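Local coordinates for protein peptidoglycan N-acetylglucosamine deacetylase (Agathobacter rectalis, PDB 5JMU) that probably removes acetyl groups from N-acetylglucosamine in peptidoglycan, through a zinc-binding catalytic domain of the NodB-type polysaccharide deacetylase family, at residues Y86-E89 with Q90-F93; I132-Q135 with L136-V140. All blocks are in the same frame, centred on the assembly; numbering follows the deposited sequence. Where two conformers were deposited one is given.

Interaction 1: Y86-E89 with Q90-F93; sequences YTSE and QAFF. With MG (magnesium ion), chain D.
Ser88 is the N-cap of helix 89-107: its hydroxyl reaches forward to accept the N-H of Ala91, OG to N 3.0 Å, in a fairly straight bond (162° at the hydrogen). OG reaches it because it sits between the backbone N and the carbonyl carbon (chi1 66°), which also brings it against the Ala91 methyl. Regular helical bonding starts at the same residue, Phe92 N giving its hydrogen to Ser88 O at 3.1 Å, followed by Phe93 N to Glu89 O. With an alanine here the hydroxyl is gone, and the Ala91 N-H would probably lose its side-chain acceptor, leaving the first turn more prone to fray. Before the cap, Tyr86 lies alongside Phe92, the ring planes nearly parallel (4°) but stepped, and meeting rim to rim, CE1 of Tyr86 3.8 Å from CD1 of Phe92. The phenol OH reaches on to Pro117 O, while Phe92 sets CD2 over the centre of the Phe93 ring. On the polar side, Glu89 extends beyond CG to a magnesium ion, which OE1 binds at 2.2 Å; OE2 instead accepts from water 1 at 2.6 Å, a water that is itself a magnesium ligand. One carboxylate thus holds the ion both directly and through its hydration shell, and the cation probably stabilises its negative charge.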
loop_
_atom_site.group_PDB
_atom_site.type_symbol
_atom_site.label_atom_id
_atom_site.label_comp_id
_atom_site.label_asym_id
_atom_site.label_seq_id
_atom_site.Cartn_x
_atom_site.Cartn_y
_atom_site.Cartn_z
ATOM N N TYR A 86 -6.531 16.846 -2.318
ATOM C CA TYR A 86 -6.233 17.076 -3.723
ATOM C C TYR A 86 -6.670 18.478 -4.196
ATOM O O TYR A 86 -6.777 18.736 -5.406
ATOM C CB TYR A 86 -6.868 15.984 -4.602
ATOM C CG TYR A 86 -6.147 14.636 -4.528
ATOM C CD1 TYR A 86 -4.752 14.558 -4.537
ATOM C CD2 TYR A 86 -6.887 13.422 -4.494
ATOM C CE1 TYR A 86 -4.106 13.332 -4.482
ATOM C CE2 TYR A 86 -6.247 12.201 -4.463
ATOM C CZ TYR A 86 -4.858 12.171 -4.492
ATOM O OH TYR A 86 -4.146 10.997 -4.474
ATOM N N THR A 87 -6.890 19.394 -3.257
ATOM C CA THR A 87 -7.259 20.753 -3.669
ATOM C C THR A 87 -6.004 21.572 -4.084
ATOM O O THR A 87 -6.118 22.548 -4.824
ATOM C CB THR A 87 -7.988 21.489 -2.565
ATOM O OG1 THR A 87 -7.202 21.457 -1.367
ATOM C CG2 THR A 87 -9.329 20.829 -2.302
ATOM N N SER A 88 -4.810 21.214 -3.599
ATOM C CA SER A 88 -3.605 21.943 -3.990
ATOM C C SER A 88 -2.408 21.060 -3.643
ATOM O O SER A 88 -2.532 20.184 -2.797
ATOM C CB SER A 88 -3.488 23.290 -3.275
ATOM O OG SER A 88 -3.292 23.100 -1.894
ATOM N N GLU A 89 -1.256 21.299 -4.279
ATOM C CA GLU A 89 -0.021 20.626 -3.867
ATOM C C GLU A 89 0.258 20.854 -2.370
ATOM O O GLU A 89 0.691 19.938 -1.674
ATOM C CB GLU A 89 1.164 21.179 -4.686
ATOM C CG GLU A 89 1.114 20.780 -6.157
ATOM C CD GLU A 89 1.973 21.688 -7.060
ATOM O OE1 GLU A 89 3.175 22.110 -6.699
ATOM O OE2 GLU A 89 1.399 21.904 -8.161
ATOM N N GLN A 90 0.046 22.078 -1.910
ATOM C CA GLN A 90 0.317 22.417 -0.526
ATOM C C GLN A 90 -0.552 21.595 0.445
ATOM O O GLN A 90 -0.049 21.091 1.457
ATOM C CB GLN A 90 0.132 23.928 -0.344
ATOM C CG GLN A 90 1.214 24.782 -1.084
ATOM C CD GLN A 90 0.989 24.944 -2.627
ATOM O OE1 GLN A 90 -0.104 24.631 -3.182
ATOM N NE2 GLN A 90 2.030 25.459 -3.314
ATOM N N ALA A 91 -1.844 21.460 0.129
ATOM C CA ALA A 91 -2.738 20.655 0.967
ATOM C C ALA A 91 -2.334 19.189 0.964
ATOM O O ALA A 91 -2.373 18.518 1.997
ATOM C CB ALA A 91 -4.181 20.819 0.463
ATOM N N PHE A 92 -1.921 18.669 -0.190
ATOM C CA PHE A 92 -1.497 17.284 -0.268
ATOM C C PHE A 92 -0.317 17.046 0.649
ATOM O O PHE A 92 -0.325 16.076 1.417
ATOM C CB PHE A 92 -1.128 16.910 -1.703
ATOM C CG PHE A 92 -0.649 15.498 -1.810
ATOM C CD1 PHE A 92 -1.580 14.486 -1.855
ATOM C CD2 PHE A 92 0.711 15.216 -1.787
ATOM C CE1 PHE A 92 -1.171 13.151 -1.912
ATOM C CE2 PHE A 92 1.156 13.877 -1.834
ATOM C CZ PHE A 92 0.217 12.871 -1.913
ATOM N N PHE A 93 0.689 17.921 0.571
ATOM C CA PHE A 93 1.899 17.670 1.365
ATOM C C PHE A 93 1.664 17.994 2.825
ATOM O O PHE A 93 2.274 17.343 3.670
ATOM C CB PHE A 93 3.112 18.435 0.801
ATOM C CG PHE A 93 3.678 17.754 -0.408
ATOM C CD1 PHE A 93 4.257 16.499 -0.285
ATOM C CD2 PHE A 93 3.533 18.310 -1.684
ATOM C CE1 PHE A 93 4.758 15.820 -1.418
ATOM C CE2 PHE A 93 4.035 17.651 -2.807
ATOM C CZ PHE A 93 4.633 16.413 -2.676
HETATM MG MG MG D . 4.779 22.927 -8.034
HETATM O O HOH W 1 3.178 23.342 -9.345
HETATM O O HOH W 2 4.903 21.028 -8.918
HETATM O O HOH W 3 6.221 22.289 -6.683
#

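Interaction 2: I132-Q135 with L136-V140; sequences IMTQ and LVNDV
Ile132 and Leu136 pack one turn apart on the same side of helix 132-142, near its start, the side that meets helix 89-107. CG1 of Ile132, anti to the backbone N (chi1 -162°), passes at a slant to Leu136, 3.8 Å from its CD1. The same methyl meets the selenium of Met133, a selenomethionine, at 4.1 Å from SE, so one leucine branch packs against two side chains of the preceding turn. Beyond this cluster Met133 touches Tyr86 and Leu136 touches Phe92. Backbone bonds tie the turns together: Leu136 N to Ile132 O at 2.7 Å, Val137 N to Met133 O, and Asp139 N to Gln135 O. The carbonyl of Thr134, between those of Met133 and Gln135, is served differently. In one of the two conformers deposited for Asn138, its ND2 donates to Thr134 O at 2.8 Å, with that oxygen close to the amide plane; resting on one copy, this side-chain bond is doubtful as a permanent feature. On the polar side, water 2 lies between Gln135 OE1 at 2.7 Å and Asp139 OD2 at 2.9 Å. Gln135 bends at chi2 (-54°), bringing its amide oxygen to this water. Water 2 has more candidate acceptors than hydrogens to give, so it probably shares them. The helix is thus two-sided: Ile132, Met133 and Leu136 pack inward, while the Gln135 amide oxygen and the Asp139 carboxylate grip a water of the magnesium shell.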
loop_
_atom_site.group_PDB
_atom_site.type_symbol
_atom_site.label_atom_id
_atom_site.label_comp_id
_atom_site.label_asym_id
_atom_site.label_seq_id
_atom_site.Cartn_x
_atom_site.Cartn_y
_atom_site.Cartn_z
ATOM N N ILE A 132 -3.147 18.146 -10.913
ATOM C CA ILE A 132 -2.367 17.949 -9.698
ATOM C C ILE A 132 -1.556 16.648 -9.653
ATOM O O ILE A 132 -0.477 16.631 -9.055
ATOM C CB ILE A 132 -3.272 18.089 -8.445
ATOM C CG1 ILE A 132 -2.421 18.344 -7.178
ATOM C CG2 ILE A 132 -4.288 16.886 -8.296
ATOM C CD1 ILE A 132 -3.275 18.602 -5.909
HETATM N N MSE A 133 -2.030 15.558 -10.256
HETATM C CA MSE A 133 -1.236 14.347 -10.149
HETATM C C MSE A 133 0.036 14.418 -10.979
HETATM O O MSE A 133 1.060 13.848 -10.601
HETATM C CB MSE A 133 -2.060 13.091 -10.572
HETATM C CG MSE A 133 -3.329 12.920 -9.765
HETATM SE SE MSE A 133 -3.106 12.966 -7.837
HETATM C CE MSE A 133 -1.879 11.705 -7.759
ATOM N N THR A 134 -0.023 15.075 -12.131
ATOM C CA THR A 134 1.212 15.260 -12.904
ATOM C C THR A 134 2.231 16.048 -12.074
ATOM O O THR A 134 3.445 15.753 -12.100
ATOM C CB THR A 134 0.899 15.993 -14.217
ATOM O OG1 THR A 134 0.223 15.072 -15.113
ATOM C CG2 THR A 134 2.188 16.528 -14.890
ATOM N N GLN A 135 1.757 17.061 -11.357
ATOM C CA GLN A 135 2.693 17.788 -10.477
ATOM C C GLN A 135 3.149 16.907 -9.318
ATOM O O GLN A 135 4.340 16.869 -9.004
ATOM C CB GLN A 135 2.062 19.056 -9.901
ATOM C CG GLN A 135 1.675 20.102 -11.001
ATOM C CD GLN A 135 2.841 20.466 -11.923
ATOM O OE1 GLN A 135 3.975 20.678 -11.451
ATOM N NE2 GLN A 135 2.591 20.536 -13.228
ATOM N N LEU A 136 2.215 16.244 -8.649
ATOM C CA LEU A 136 2.623 15.497 -7.459
ATOM C C LEU A 136 3.582 14.321 -7.697
ATOM O O LEU A 136 4.429 14.053 -6.828
ATOM C CB LEU A 136 1.383 14.950 -6.715
ATOM C CG LEU A 136 0.519 16.034 -6.054
ATOM C CD1 LEU A 136 -0.752 15.365 -5.440
ATOM C CD2 LEU A 136 1.340 16.817 -4.974
ATOM N N VAL A 137 3.498 13.603 -8.819
ATOM C CA VAL A 137 4.462 12.506 -9.010
ATOM C C VAL A 137 5.848 13.130 -9.128
ATOM O O VAL A 137 6.825 12.546 -8.652
ATOM C CB VAL A 137 4.141 11.587 -10.204
ATOM C CG1 VAL A 137 2.825 10.831 -9.923
ATOM C CG2 VAL A 137 4.102 12.334 -11.556
ATOM N N ASN A 138 5.922 14.319 -9.701
ATOM C CA ASN A 138 7.216 14.982 -9.756
ATOM C C ASN A 138 7.634 15.548 -8.387
ATOM O O ASN A 138 8.805 15.402 -7.990
ATOM C CB ASN A 138 7.170 16.041 -10.869
ATOM C CG ASN A 138 7.191 15.395 -12.282
ATOM O OD1 ASN A 138 8.248 14.915 -12.704
ATOM N ND2 ASN A 138 6.033 15.367 -13.004
ATOM N N ASP A 139 6.707 16.127 -7.647
ATOM C CA ASP A 139 7.052 16.702 -6.335
ATOM C C ASP A 139 7.448 15.617 -5.332
ATOM O O ASP A 139 8.373 15.825 -4.525
ATOM C CB ASP A 139 5.888 17.524 -5.789
ATOM C CG ASP A 139 5.610 18.768 -6.631
ATOM O OD1 ASP A 139 6.570 19.382 -7.095
ATOM O OD2 ASP A 139 4.431 19.065 -6.880
ATOM N N VAL A 140 6.760 14.480 -5.337
ATOM C CA VAL A 140 7.084 13.408 -4.412
ATOM C C VAL A 140 8.498 12.909 -4.695
ATOM O O VAL A 140 9.302 12.681 -3.793
ATOM C CB VAL A 140 6.008 12.283 -4.545
ATOM C CG1 VAL A 140 6.466 10.958 -3.965
ATOM C CG2 VAL A 140 4.711 12.740 -3.888
HETATM O O HOH W 2 4.903 21.028 -8.918
#

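Interactions 1 and 2, centres about 10 Å apart, bring the capped start of helix 89-107, with the loop before it, against most of helix 132-142. Ile132 CD1 packs on Ser88 C at 3.5 Å, and Phe93 CE2 on Asp139 CB, also at 3.5 Å. At their polar margin Glu89 OE1 comes within 3.3 Å of Asp139 OD2; the magnesium ion, bound by Glu89 and about 4 Å from the Asp139 side chain, probably offsets this closeness of like charges. Water 2, a magnesium ligand 2.1 Å from the ion, joins the two contacts. The zinc site of Asp28, His76 and His80 is separate: its ion lies about 9 Å from the Tyr86 side chain and about 12 Å from that of Met133.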